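Local structure of structural protein ORF273 (Acidianus two-tailed virus, 4ART) at residues L31-E42 and N56-I67. The protein is a thermo- and acid-stable structural protein of the virion with a new fold, its precise role not established. Sequence-based numbering, arbitrary orientation.
Sequences LADIVENEIEKE and NFYYYILRDGKI
Glu42 sets CG anti to its carbonyl carbon (chi1 -68°) and then bends at chi2, which carries its carboxylate off the helix to Asn56; Asn56 turns its amide to meet it. Two hydrogen bonds follow, both using syn lone pairs: the backbone N of Asn56 gives to Glu42 OE1 at 3.2 Å, and Asn56 ND2 gives to Glu42 OE2 at 3.0 Å on a nearly straight path (170°), with Glu42 OE2 close to the plane of the Asn56 amide. Held at both oxygens, the carboxylate should have little freedom to rotate. It also presents OE2 to the edge of the Tyr59 ring, 3.0 Å from Tyr59 OH. One turn back, Glu38 lays its CG 3.7 Å from Tyr59 CE1 and its CB and CG against Ile67 CG2, while its OE1 makes a weak salt bridge to Lys41.

Farther toward the start of the helix the contact becomes mainly aliphatic. Ile61 pushes CD1 between Leu31 CD2 and Val35 CG2, 3.8 Å from each. Ile34 and Ile67 run alongside each other with opposed directions, Ile34 CG2 against Ile67 CB at 3.8 Å, and Ile34 CD1 rests on Gly65 O at the end of the type I turn.

Segment 31-42 thus lies across one face of the mixed sheet, the N-to-C directions of segment 31-42 and strand 58-62 being 135° apart. Strand 58-62 is paired between strands 67-69 and 87-96; beyond strand 87-96, Leu31, Val35 and Ile39 continue onto strand 139-146, and Ala32 reaches strands 154-161 and 247-253.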
loop_
_atom_site.group_PDB
_atom_site.type_symbol
_atom_site.label_atom_id
_atom_site.label_comp_id
_atom_site.label_asym_id
_atom_site.label_seq_id
_atom_site.Cartn_x
_atom_site.Cartn_y
_atom_site.Cartn_z
ATOM N N LEU A 31 -24.604 6.536 -7.107
ATOM C CA LEU A 31 -23.591 6.101 -6.149
ATOM C C LEU A 31 -22.472 7.126 -5.985
ATOM O O LEU A 31 -22.030 7.353 -4.865
ATOM C CB LEU A 31 -23.006 4.722 -6.551
ATOM C CG LEU A 31 -23.901 3.502 -6.282
ATOM C CD1 LEU A 31 -23.378 2.288 -7.045
ATOM C CD2 LEU A 31 -24.010 3.197 -4.765
ATOM N N ALA A 32 -22.007 7.729 -7.101
ATOM C CA ALA A 32 -20.946 8.738 -7.087
ATOM C C ALA A 32 -21.397 10.008 -6.339
ATOM O O ALA A 32 -20.625 10.540 -5.555
ATOM C CB ALA A 32 -20.520 9.066 -8.499
ATOM N N ASP A 33 -22.670 10.447 -6.524
ATOM C CA ASP A 33 -23.209 11.589 -5.778
ATOM C C ASP A 33 -23.339 11.271 -4.272
ATOM O O ASP A 33 -23.079 12.150 -3.443
ATOM C CB ASP A 33 -24.521 12.080 -6.380
ATOM C CG ASP A 33 -24.362 12.662 -7.780
ATOM O OD1 ASP A 33 -23.214 13.045 -8.149
ATOM O OD2 ASP A 33 -25.372 12.723 -8.518
ATOM N N ILE A 34 -23.691 10.006 -3.922
ATOM C CA ILE A 34 -23.767 9.555 -2.521
ATOM C C ILE A 34 -22.364 9.694 -1.880
ATOM O O ILE A 34 -22.243 10.266 -0.802
ATOM C CB ILE A 34 -24.377 8.118 -2.379
ATOM C CG1 ILE A 34 -25.908 8.123 -2.698
ATOM C CG2 ILE A 34 -24.106 7.515 -0.976
ATOM C CD1 ILE A 34 -26.472 6.734 -3.135
ATOM N N VAL A 35 -21.309 9.222 -2.578
ATOM C CA VAL A 35 -19.915 9.298 -2.087
ATOM C C VAL A 35 -19.497 10.764 -1.979
ATOM O O VAL A 35 -19.087 11.187 -0.916
ATOM C CB VAL A 35 -18.916 8.433 -2.924
ATOM C CG1 VAL A 35 -17.456 8.752 -2.566
ATOM C CG2 VAL A 35 -19.194 6.947 -2.744
ATOM N N GLU A 36 -19.681 11.551 -3.053
ATOM C CA GLU A 36 -19.366 12.980 -3.068
ATOM C C GLU A 36 -20.010 13.751 -1.918
ATOM O O GLU A 36 -19.328 14.550 -1.288
ATOM C CB GLU A 36 -19.762 13.598 -4.403
ATOM C CG GLU A 36 -19.556 15.101 -4.492
ATOM C CD GLU A 36 -20.828 15.922 -4.559
ATOM O OE1 GLU A 36 -21.748 15.557 -5.326
ATOM O OE2 GLU A 36 -20.881 16.970 -3.874
ATOM N N ASN A 37 -21.317 13.521 -1.663
ATOM C CA ASN A 37 -22.073 14.200 -0.619
ATOM C C ASN A 37 -21.512 13.925 0.746
ATOM O O ASN A 37 -21.485 14.818 1.586
ATOM C CB ASN A 37 -23.548 13.839 -0.659
ATOM C CG ASN A 37 -24.350 14.676 -1.628
ATOM O OD1 ASN A 37 -24.208 15.904 -1.700
ATOM N ND2 ASN A 37 -25.250 14.037 -2.365
ATOM N N GLU A 38 -21.050 12.687 0.953
ATOM C CA GLU A 38 -20.457 12.261 2.197
ATOM C C GLU A 38 -19.052 12.873 2.383
ATOM O O GLU A 38 -18.810 13.442 3.434
ATOM C CB GLU A 38 -20.466 10.724 2.292
ATOM C CG GLU A 38 -20.062 10.156 3.651
ATOM C CD GLU A 38 -20.765 10.655 4.905
ATOM O OE1 GLU A 38 -21.944 11.075 4.830
ATOM O OE2 GLU A 38 -20.130 10.593 5.981
ATOM N N ILE A 39 -18.142 12.793 1.372
ATOM C CA ILE A 39 -16.796 13.404 1.479
ATOM C C ILE A 39 -16.951 14.908 1.787
ATOM O O ILE A 39 -16.284 15.421 2.678
ATOM C CB ILE A 39 -15.888 13.191 0.219
ATOM C CG1 ILE A 39 -15.931 11.747 -0.374
ATOM C CG2 ILE A 39 -14.452 13.682 0.456
ATOM C CD1 ILE A 39 -15.454 10.597 0.497
ATOM N N GLU A 40 -17.850 15.592 1.054
ATOM C CA GLU A 40 -18.153 17.011 1.225
ATOM C C GLU A 40 -18.560 17.303 2.681
ATOM O O GLU A 40 -17.930 18.155 3.316
ATOM C CB GLU A 40 -19.260 17.420 0.251
ATOM C CG GLU A 40 -19.460 18.908 0.103
ATOM C CD GLU A 40 -20.688 19.179 -0.735
ATOM O OE1 GLU A 40 -21.812 19.087 -0.185
ATOM O OE2 GLU A 40 -20.532 19.434 -1.952
ATOM N N LYS A 41 -19.562 16.541 3.215
ATOM C CA LYS A 41 -20.094 16.627 4.589
ATOM C C LYS A 41 -18.968 16.485 5.605
ATOM O O LYS A 41 -18.908 17.255 6.556
ATOM C CB LYS A 41 -21.160 15.539 4.822
ATOM C CG LYS A 41 -21.978 15.712 6.092
ATOM C CD LYS A 41 -22.747 14.446 6.459
ATOM C CE LYS A 41 -21.997 13.582 7.455
ATOM N NZ LYS A 41 -22.793 12.405 7.887
ATOM N N GLU A 42 -18.064 15.519 5.369
ATOM C CA GLU A 42 -16.889 15.246 6.205
ATOM C C GLU A 42 -15.874 16.381 6.174
ATOM O O GLU A 42 -15.334 16.724 7.221
ATOM C CB GLU A 42 -16.229 13.917 5.816
ATOM C CG GLU A 42 -17.091 12.706 6.149
ATOM C CD GLU A 42 -16.459 11.607 6.983
ATOM O OE1 GLU A 42 -15.225 11.632 7.202
ATOM O OE2 GLU A 42 -17.202 10.675 7.366
ATOM N N ASN A 56 -13.026 9.416 8.033
ATOM C CA ASN A 56 -13.316 8.035 7.634
ATOM C C ASN A 56 -12.819 7.731 6.227
ATOM O O ASN A 56 -13.025 8.521 5.303
ATOM C CB ASN A 56 -14.830 7.722 7.762
ATOM C CG ASN A 56 -15.369 7.798 9.183
ATOM O OD1 ASN A 56 -15.066 6.954 10.034
ATOM N ND2 ASN A 56 -16.208 8.796 9.461
ATOM N N PHE A 57 -12.155 6.585 6.084
ATOM C CA PHE A 57 -11.650 6.082 4.811
ATOM C C PHE A 57 -12.501 4.970 4.198
ATOM O O PHE A 57 -12.497 4.826 2.979
ATOM C CB PHE A 57 -10.173 5.679 4.911
ATOM C CG PHE A 57 -9.300 6.844 5.326
ATOM C CD1 PHE A 57 -9.129 7.164 6.666
ATOM C CD2 PHE A 57 -8.696 7.663 4.375
ATOM C CE1 PHE A 57 -8.368 8.274 7.046
ATOM C CE2 PHE A 57 -7.924 8.761 4.759
ATOM C CZ PHE A 57 -7.758 9.054 6.090
ATOM N N TYR A 58 -13.231 4.204 5.019
ATOM C CA TYR A 58 -14.033 3.086 4.534
ATOM C C TYR A 58 -15.504 3.269 4.830
ATOM O O TYR A 58 -15.862 3.684 5.933
ATOM C CB TYR A 58 -13.513 1.742 5.080
ATOM C CG TYR A 58 -12.065 1.470 4.727
ATOM C CD1 TYR A 58 -11.714 0.981 3.475
ATOM C CD2 TYR A 58 -11.044 1.739 5.634
ATOM C CE1 TYR A 58 -10.383 0.757 3.134
ATOM C CE2 TYR A 58 -9.705 1.517 5.304
ATOM C CZ TYR A 58 -9.380 1.014 4.057
ATOM O OH TYR A 58 -8.065 0.800 3.723
ATOM N N TYR A 59 -16.351 2.974 3.839
ATOM C CA TYR A 59 -17.791 3.117 3.990
ATOM C C TYR A 59 -18.547 1.995 3.331
ATOM O O TYR A 59 -18.049 1.368 2.398
ATOM C CB TYR A 59 -18.293 4.398 3.310
ATOM C CG TYR A 59 -17.687 5.688 3.789
ATOM C CD1 TYR A 59 -18.296 6.432 4.796
ATOM C CD2 TYR A 59 -16.579 6.238 3.149
ATOM C CE1 TYR A 59 -17.763 7.645 5.215
ATOM C CE2 TYR A 59 -16.036 7.448 3.563
ATOM C CZ TYR A 59 -16.641 8.151 4.584
ATOM O OH TYR A 59 -16.121 9.347 4.960
ATOM N N TYR A 60 -19.802 1.811 3.759
ATOM C CA TYR A 60 -20.726 0.928 3.072
ATOM C C TYR A 60 -21.886 1.774 2.542
ATOM O O TYR A 60 -22.339 2.702 3.210
ATOM C CB TYR A 60 -21.297 -0.144 3.996
ATOM C CG TYR A 60 -20.289 -1.099 4.609
ATOM C CD1 TYR A 60 -19.374 -1.783 3.817
ATOM C CD2 TYR A 60 -20.345 -1.422 5.960
ATOM C CE1 TYR A 60 -18.485 -2.710 4.375
ATOM C CE2 TYR A 60 -19.477 -2.354 6.521
ATOM C CZ TYR A 60 -18.533 -2.981 5.729
ATOM O OH TYR A 60 -17.666 -3.884 6.302
ATOM N N ILE A 61 -22.365 1.449 1.352
ATOM C CA ILE A 61 -23.553 2.062 0.791
ATOM C C ILE A 61 -24.572 0.945 0.786
ATOM O O ILE A 61 -24.298 -0.158 0.290
ATOM C CB ILE A 61 -23.402 2.771 -0.593
ATOM C CG1 ILE A 61 -22.275 3.822 -0.553
ATOM C CG2 ILE A 61 -24.732 3.427 -1.027
ATOM C CD1 ILE A 61 -21.939 4.490 -1.899
ATOM N N LEU A 62 -25.721 1.220 1.407
ATOM C CA LEU A 62 -26.808 0.273 1.519
ATOM C C LEU A 62 -27.661 0.323 0.274
ATOM O O LEU A 62 -27.523 1.240 -0.554
ATOM C CB LEU A 62 -27.628 0.494 2.813
ATOM C CG LEU A 62 -26.931 0.173 4.150
ATOM C CD1 LEU A 62 -27.931 0.033 5.274
ATOM C CD2 LEU A 62 -25.862 -0.911 4.058
ATOM N N ARG A 63 -28.498 -0.695 0.100
ATOM C CA ARG A 63 -29.334 -0.853 -1.082
ATOM C C ARG A 63 -30.340 0.334 -1.202
ATOM O O ARG A 63 -30.720 0.692 -2.302
ATOM C CB ARG A 63 -29.989 -2.263 -1.018
ATOM C CG ARG A 63 -30.593 -2.800 -2.304
ATOM C CD ARG A 63 -29.617 -3.200 -3.395
ATOM N NE ARG A 63 -30.305 -3.450 -4.668
ATOM C CZ ARG A 63 -30.682 -2.506 -5.531
ATOM N NH1 ARG A 63 -30.440 -1.222 -5.273
ATOM N NH2 ARG A 63 -31.310 -2.837 -6.653
ATOM N N ASP A 64 -30.644 1.010 -0.069
ATOM C CA ASP A 64 -31.524 2.178 0.026
ATOM C C ASP A 64 -30.760 3.501 -0.200
ATOM O O ASP A 64 -31.346 4.571 -0.068
ATOM C CB ASP A 64 -32.270 2.201 1.373
ATOM C CG ASP A 64 -31.392 2.296 2.627
ATOM O OD1 ASP A 64 -30.166 2.542 2.492
ATOM O OD2 ASP A 64 -31.931 2.159 3.728
ATOM N N GLY A 65 -29.473 3.405 -0.507
ATOM C CA GLY A 65 -28.617 4.561 -0.772
ATOM C C GLY A 65 -27.982 5.225 0.436
ATOM O O GLY A 65 -27.248 6.200 0.278
ATOM N N LYS A 66 -28.252 4.730 1.648
ATOM C CA LYS A 66 -27.626 5.295 2.852
ATOM C C LYS A 66 -26.163 4.942 2.922
ATOM O O LYS A 66 -25.775 3.844 2.516
ATOM C CB LYS A 66 -28.372 4.904 4.146
ATOM C CG LYS A 66 -29.512 5.853 4.487
ATOM C CD LYS A 66 -29.130 6.769 5.652
ATOM C CE LYS A 66 -30.162 6.713 6.723
ATOM N NZ LYS A 66 -29.729 7.421 7.964
ATOM N N ILE A 67 -25.338 5.892 3.377
ATOM C CA ILE A 67 -23.894 5.685 3.498
ATOM C C ILE A 67 -23.447 5.710 4.972
ATOM O O ILE A 67 -23.833 6.609 5.716
ATOM C CB ILE A 67 -23.075 6.632 2.561
ATOM C CG1 ILE A 67 -21.562 6.231 2.497
ATOM C CG2 ILE A 67 -23.292 8.118 2.907
ATOM C CD1 ILE A 67 -20.737 6.802 1.301
#